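Local coordinates for protein alginate lyase (Chitinophaga sp. MD30, PDB 6KCW) that cleaves alginate as a polysaccharide lyase of family 36, with one side chain acting as both catalytic base and acid, at residues Tyr13-Tyr18 / Ser38-Asp42; Leu45-Lys51 / Val226-Tyr232. The contacts are given in a common frame with arbitrary orientation. Numbering follows the deposited sequence.

Interaction 1: Tyr13-Tyr18 / Ser38-Asp42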
loop_
_atom_site.group_PDB
_atom_site.type_symbol
_atom_site.label_atom_id
_atom_site.label_comp_id
_atom_site.label_asym_id
_atom_site.label_seq_id
_atom_site.Cartn_x
_atom_site.Cartn_y
_atom_site.Cartn_z
ATOM N N TYR A 13 -10.636 -6.718 -19.217
ATOM C CA TYR A 13 -11.767 -5.913 -18.786
ATOM C C TYR A 13 -12.076 -4.830 -19.799
ATOM O O TYR A 13 -11.175 -4.284 -20.447
ATOM C CB TYR A 13 -11.528 -5.265 -17.419
ATOM C CG TYR A 13 -11.841 -6.209 -16.310
ATOM C CD1 TYR A 13 -13.158 -6.406 -15.893
ATOM C CD2 TYR A 13 -10.830 -6.943 -15.703
ATOM C CE1 TYR A 13 -13.457 -7.296 -14.887
ATOM C CE2 TYR A 13 -11.112 -7.841 -14.707
ATOM C CZ TYR A 13 -12.428 -8.009 -14.295
ATOM O OH TYR A 13 -12.698 -8.910 -13.296
ATOM N N ALA A 14 -13.368 -4.549 -19.928
ATOM C CA ALA A 14 -13.862 -3.373 -20.613
ATOM C C ALA A 14 -13.527 -2.112 -19.828
ATOM O O ALA A 14 -13.547 -2.095 -18.586
ATOM C CB ALA A 14 -15.381 -3.466 -20.765
ATOM N N THR A 15 -13.254 -1.033 -20.559
ATOM C CA THR A 15 -13.366 0.274 -19.936
ATOM C C THR A 15 -14.763 0.413 -19.328
ATOM O O THR A 15 -15.768 0.025 -19.933
ATOM C CB THR A 15 -13.089 1.390 -20.944
ATOM O OG1 THR A 15 -11.735 1.319 -21.374
ATOM C CG2 THR A 15 -13.321 2.752 -20.311
ATOM N N GLY A 16 -14.824 0.912 -18.108
ATOM C CA GLY A 16 -16.083 0.985 -17.395
ATOM C C GLY A 16 -15.941 0.484 -15.971
ATOM O O GLY A 16 -14.941 -0.101 -15.581
ATOM N N ALA A 17 -17.015 0.718 -15.208
ATOM C CA ALA A 17 -16.996 0.500 -13.769
ATOM C C ALA A 17 -16.555 -0.918 -13.430
ATOM O O ALA A 17 -16.857 -1.884 -14.138
ATOM C CB ALA A 17 -18.378 0.783 -13.167
ATOM N N TYR A 18 -15.825 -1.018 -12.327
ATOM C CA TYR A 18 -15.299 -2.262 -11.786
ATOM C C TYR A 18 -16.050 -2.512 -10.483
ATOM O O TYR A 18 -15.957 -1.716 -9.539
ATOM C CB TYR A 18 -13.791 -2.123 -11.576
ATOM C CG TYR A 18 -13.015 -3.358 -11.166
ATOM C CD1 TYR A 18 -12.691 -4.341 -12.089
ATOM C CD2 TYR A 18 -12.530 -3.496 -9.860
ATOM C CE1 TYR A 18 -11.949 -5.457 -11.718
ATOM C CE2 TYR A 18 -11.791 -4.603 -9.475
ATOM C CZ TYR A 18 -11.499 -5.581 -10.410
ATOM O OH TYR A 18 -10.759 -6.687 -10.030
ATOM N N SER A 38 -13.906 2.418 -8.227
ATOM C CA SER A 38 -13.084 1.511 -9.014
ATOM C C SER A 38 -13.646 1.426 -10.422
ATOM O O SER A 38 -14.838 1.148 -10.611
ATOM C CB SER A 38 -13.000 0.125 -8.382
ATOM O OG SER A 38 -14.288 -0.339 -8.035
ATOM N N TYR A 39 -12.775 1.665 -11.398
ATOM C CA TYR A 39 -13.161 1.858 -12.786
ATOM C C TYR A 39 -11.993 1.388 -13.642
ATOM O O TYR A 39 -10.847 1.780 -13.387
ATOM C CB TYR A 39 -13.484 3.336 -13.042
ATOM C CG TYR A 39 -13.877 3.683 -14.460
ATOM C CD1 TYR A 39 -12.913 4.019 -15.412
ATOM C CD2 TYR A 39 -15.215 3.699 -14.847
ATOM C CE1 TYR A 39 -13.275 4.345 -16.721
ATOM C CE2 TYR A 39 -15.582 4.027 -16.145
ATOM C CZ TYR A 39 -14.610 4.340 -17.079
ATOM O OH TYR A 39 -14.963 4.667 -18.371
ATOM N N ILE A 40 -12.271 0.518 -14.613
ATOM C CA ILE A 40 -11.253 0.120 -15.577
ATOM C C ILE A 40 -11.161 1.207 -16.635
ATOM O O ILE A 40 -12.120 1.462 -17.369
ATOM C CB ILE A 40 -11.560 -1.244 -16.211
ATOM C CG1 ILE A 40 -11.674 -2.329 -15.153
ATOM C CG2 ILE A 40 -10.418 -1.656 -17.154
ATOM C CD1 ILE A 40 -10.320 -2.661 -14.494
ATOM N N SER A 41 -10.007 1.849 -16.712
ATOM C CA SER A 41 -9.735 2.887 -17.697
ATOM C C SER A 41 -8.606 2.381 -18.597
ATOM O O SER A 41 -7.432 2.399 -18.206
ATOM C CB SER A 41 -9.379 4.200 -17.000
ATOM O OG SER A 41 -8.952 5.181 -17.930
ATOM N N ASP A 42 -8.965 1.899 -19.791
ATOM C CA ASP A 42 -7.991 1.476 -20.807
ATOM C C ASP A 42 -7.072 0.371 -20.287
ATOM O O ASP A 42 -5.844 0.454 -20.379
ATOM C CB ASP A 42 -7.168 2.665 -21.310
ATOM C CG ASP A 42 -7.498 3.044 -22.742
ATOM O OD1 ASP A 42 -8.568 2.630 -23.246
ATOM O OD2 ASP A 42 -6.680 3.756 -23.368
#

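Interaction 2: Leu45-Lys51 / Val226-Tyr232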
loop_
_atom_site.group_PDB
_atom_site.type_symbol
_atom_site.label_atom_id
_atom_site.label_comp_id
_atom_site.label_asym_id
_atom_site.label_seq_id
_atom_site.Cartn_x
_atom_site.Cartn_y
_atom_site.Cartn_z
ATOM N N LEU A 45 -6.602 -0.196 -13.680
ATOM C CA LEU A 45 -7.562 0.052 -12.612
ATOM C C LEU A 45 -7.405 1.484 -12.118
ATOM O O LEU A 45 -6.368 1.846 -11.549
ATOM C CB LEU A 45 -7.367 -0.945 -11.473
ATOM C CG LEU A 45 -8.134 -0.749 -10.167
ATOM C CD1 LEU A 45 -9.625 -0.469 -10.392
ATOM C CD2 LEU A 45 -7.941 -1.981 -9.301
ATOM N N ARG A 46 -8.436 2.292 -12.325
ATOM C CA ARG A 46 -8.474 3.654 -11.811
ATOM C C ARG A 46 -9.252 3.683 -10.508
ATOM O O ARG A 46 -10.406 3.238 -10.456
ATOM C CB ARG A 46 -9.112 4.610 -12.810
ATOM C CG ARG A 46 -9.035 6.061 -12.391
ATOM C CD ARG A 46 -9.915 6.895 -13.309
ATOM N NE ARG A 46 -11.329 6.627 -13.069
ATOM C CZ ARG A 46 -12.306 6.969 -13.907
ATOM N NH1 ARG A 46 -12.028 7.583 -15.062
ATOM N NH2 ARG A 46 -13.569 6.687 -13.597
ATOM N N VAL A 47 -8.623 4.213 -9.466
ATOM C CA VAL A 47 -9.268 4.457 -8.185
ATOM C C VAL A 47 -9.512 5.954 -8.042
ATOM O O VAL A 47 -8.651 6.770 -8.391
ATOM C CB VAL A 47 -8.420 3.904 -7.021
ATOM C CG1 VAL A 47 -9.029 4.294 -5.675
ATOM C CG2 VAL A 47 -8.308 2.384 -7.130
ATOM N N THR A 48 -10.685 6.319 -7.530
ATOM C CA THR A 48 -11.051 7.718 -7.337
ATOM C C THR A 48 -10.836 8.137 -5.888
ATOM O O THR A 48 -11.276 7.445 -4.963
ATOM C CB THR A 48 -12.514 7.975 -7.717
ATOM O OG1 THR A 48 -12.727 7.641 -9.092
ATOM C CG2 THR A 48 -12.855 9.444 -7.522
ATOM N N LEU A 49 -10.173 9.273 -5.692
ATOM C CA LEU A 49 -10.170 9.967 -4.411
ATOM C C LEU A 49 -11.084 11.183 -4.536
ATOM O O LEU A 49 -10.786 12.108 -5.303
ATOM C CB LEU A 49 -8.764 10.394 -3.998
ATOM C CG LEU A 49 -7.674 9.319 -3.921
ATOM C CD1 LEU A 49 -6.320 9.959 -3.656
ATOM C CD2 LEU A 49 -8.010 8.283 -2.868
ATOM N N LEU A 50 -12.189 11.181 -3.785
ATOM C CA LEU A 50 -13.170 12.250 -3.893
ATOM C C LEU A 50 -12.736 13.493 -3.132
ATOM O O LEU A 50 -12.099 13.425 -2.074
ATOM C CB LEU A 50 -14.549 11.812 -3.392
ATOM C CG LEU A 50 -15.165 10.494 -3.842
ATOM C CD1 LEU A 50 -16.363 10.170 -2.992
ATOM C CD2 LEU A 50 -15.564 10.582 -5.295
ATOM N N LYS A 51 -13.116 14.638 -3.680
ATOM C CA LYS A 51 -12.849 15.916 -3.048
ATOM C C LYS A 51 -13.515 15.999 -1.672
ATOM O O LYS A 51 -14.552 15.375 -1.412
ATOM C CB LYS A 51 -13.354 17.039 -3.954
ATOM C CG LYS A 51 -14.856 16.979 -4.200
ATOM C CD LYS A 51 -15.364 18.120 -5.058
ATOM C CE LYS A 51 -16.795 17.842 -5.404
ATOM N NZ LYS A 51 -16.963 16.372 -5.570
ATOM N N VAL A 226 -10.660 18.835 -5.273
ATOM C CA VAL A 226 -11.110 18.245 -6.530
ATOM C C VAL A 226 -11.040 16.723 -6.454
ATOM O O VAL A 226 -10.291 16.144 -5.662
ATOM C CB VAL A 226 -10.289 18.734 -7.747
ATOM C CG1 VAL A 226 -10.510 20.216 -7.988
ATOM C CG2 VAL A 226 -8.807 18.423 -7.553
ATOM N N ASP A 227 -11.837 16.076 -7.306
ATOM C CA ASP A 227 -11.684 14.646 -7.521
ATOM C C ASP A 227 -10.360 14.404 -8.229
ATOM O O ASP A 227 -9.987 15.151 -9.135
ATOM C CB ASP A 227 -12.842 14.085 -8.355
ATOM C CG ASP A 227 -14.201 14.167 -7.640
ATOM O OD1 ASP A 227 -14.238 14.263 -6.400
ATOM O OD2 ASP A 227 -15.245 14.119 -8.324
ATOM N N SER A 228 -9.632 13.376 -7.793
ATOM C CA SER A 228 -8.357 13.008 -8.397
ATOM C C SER A 228 -8.298 11.499 -8.588
ATOM O O SER A 228 -9.038 10.743 -7.950
ATOM C CB SER A 228 -7.172 13.483 -7.556
ATOM O OG SER A 228 -6.846 14.827 -7.861
ATOM N N TYR A 229 -7.403 11.062 -9.473
ATOM C CA TYR A 229 -7.396 9.683 -9.935
ATOM C C TYR A 229 -5.992 9.091 -9.863
ATOM O O TYR A 229 -4.992 9.796 -10.044
ATOM C CB TYR A 229 -7.958 9.600 -11.367
ATOM C CG TYR A 229 -9.348 10.227 -11.491
ATOM C CD1 TYR A 229 -10.497 9.477 -11.264
ATOM C CD2 TYR A 229 -9.496 11.573 -11.817
ATOM C CE1 TYR A 229 -11.763 10.048 -11.373
ATOM C CE2 TYR A 229 -10.755 12.158 -11.918
ATOM C CZ TYR A 229 -11.883 11.394 -11.694
ATOM O OH TYR A 229 -13.125 11.982 -11.801
ATOM N N ILE A 230 -5.931 7.795 -9.561
ATOM C CA ILE A 230 -4.696 7.022 -9.554
ATOM C C ILE A 230 -4.954 5.737 -10.330
ATOM O O ILE A 230 -6.026 5.132 -10.210
ATOM C CB ILE A 230 -4.226 6.721 -8.109
ATOM C CG1 ILE A 230 -3.928 8.019 -7.353
ATOM C CG2 ILE A 230 -3.009 5.798 -8.100
ATOM C CD1 ILE A 230 -3.924 7.866 -5.861
ATOM N N TYR A 231 -3.986 5.320 -11.136
ATOM C CA TYR A 231 -4.145 4.149 -11.984
ATOM C C TYR A 231 -3.119 3.085 -11.614
ATOM O O TYR A 231 -1.918 3.366 -11.560
ATOM C CB TYR A 231 -3.994 4.527 -13.451
ATOM C CG TYR A 231 -4.898 5.646 -13.930
ATOM C CD1 TYR A 231 -4.546 6.979 -13.745
ATOM C CD2 TYR A 231 -6.085 5.371 -14.594
ATOM C CE1 TYR A 231 -5.358 8.001 -14.203
ATOM C CE2 TYR A 231 -6.897 6.388 -15.056
ATOM C CZ TYR A 231 -6.525 7.694 -14.856
ATOM O OH TYR A 231 -7.330 8.699 -15.307
ATOM N N TYR A 232 -3.594 1.866 -11.378
ATOM C CA TYR A 232 -2.751 0.709 -11.121
ATOM C C TYR A 232 -2.841 -0.288 -12.276
ATOM O O TYR A 232 -3.828 -0.331 -13.019
ATOM C CB TYR A 232 -3.152 0.028 -9.804
ATOM C CG TYR A 232 -3.205 0.971 -8.615
ATOM C CD1 TYR A 232 -2.039 1.372 -7.967
ATOM C CD2 TYR A 232 -4.419 1.456 -8.134
ATOM C CE1 TYR A 232 -2.084 2.229 -6.878
ATOM C CE2 TYR A 232 -4.465 2.317 -7.062
ATOM C CZ TYR A 232 -3.292 2.698 -6.435
ATOM O OH TYR A 232 -3.326 3.553 -5.363
HETATM O O HOH W 1 -9.285 14.052 -4.400
#

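Interaction 1: Tyr13-Tyr18 / Ser38-Asp42
Strand 16-17 runs antiparallel along strand 38-41, and five hydrogen bonds cross between the segments, three of them backbone to backbone. Gly-16 and Ile-40 form the hydrogen-bonded pair: Gly-16 N gives to Ile-40 O (2.9 Å) and Ile-40 N returns the bond to Gly-16 O (2.9 Å). Ile-40 O also accepts a CA-H...O contact from Thr-15 CA at 3.1 Å. Beyond the non-hydrogen-bonded pair Ala-17 and Tyr-39, Tyr-18 N donates to Ser-38 O (2.9 Å), while Ser-38 OG donates to Tyr-18 O (2.6 Å) and is also hydrogen-bonded to Trp-33 NE1. At the other end Thr-15 OG1 accepts from Asp-42 N (3.2 Å), so a side chain prolongs the ladder where strand pairing has stopped. The phi/psi of Gly-16, 134/170, would jam a CB against the preceding carbonyl; its bare backbone instead lies against the Tyr-39 ring, with Gly-16 N over one face. Ile-40 packs its CG1 on Tyr-13 CB (3.7 Å) and its CD1 on Tyr-18 CD1 (3.8 Å). Both tyrosine hydroxyls reach Asp-26 of helix 20-27, which thus borders this short antiparallel edge of the sheet, while strand 44-49 pairs with strand 38-41 on its other side.

Interaction 2: Leu45-Lys51 / Val226-Tyr232
Val-226, just before the strand, reaches its partner through solvent: a water donates to both Val-226 O and Leu-49 O, 2.6 Å from each, and Lys-51 CB rests 3.4 Å from Val-226 C. Asp-227 follows with a double role, its OD1 accepting from Lys-51 N (3.0 Å) and forming a longer salt bridge with Lys-51 NZ (3.5 Å). From Ser-228 the regular antiparallel ladder begins. Ser-228 N bonds to Leu-49 O (3.0 Å) and Leu-49 N to Ser-228 O (2.9 Å), while Ser-228 OG turns to Asp-85 N. Tyr-229, opposite Thr-48, brings CE1 over one face of the Arg-46 guanidinium, and its CD1 lies 3.3 Å from Arg-46 CD. Ile-230 exchanges two backbone bonds with Val-47 and sets its CD1 3.9 Å from Leu-49 CD1. Tyr-231 pairs with Arg-46, whose CG lies 3.4 Å from Tyr-231 CE2, so the arginine chain runs along both tyrosines. Tyr-232 pairs with Leu-45 through two backbone bonds at this end of the segments, and the edge of its ring meets Val-47 CG2 (CE2 to CG2, 3.8 Å). Leu-45, Val-47, Leu-49, Ser-228, Ile-230 and Tyr-232 share one face; Val-47 and Ile-230 touch strand 206-215 of the second sheet. Such alternation, with a mainly apolar face turned toward a second antiparallel sheet, is typical of the concanavalin-like beta-sandwich, the clan of this lyase.

In the fold
From the N terminus, the chain first closes a small loop at interaction 1: the 19 residues between its segments, including helix 20-27, return strand 38-41 to the short strand 16-17. A tight turn then leads into strand 44-49, where interaction 2 opens; it closes only after 174 residues, on strand 228-241. The two contacts are therefore in series, neither nested nor crossed. They meet laterally because strands 38-41 and 44-49 are sheet neighbours, with Tyr-39 O probably hydrogen-bonded to Arg-46 N (2.7 Å). Four strands thus run in order, 16-17, 38-41, 44-49 and 228-241, joining the N-terminal region to the C-terminal strand. Near the turn, Gly-43 and Asp-233 bind calcium with Asn-9 and Asn-11.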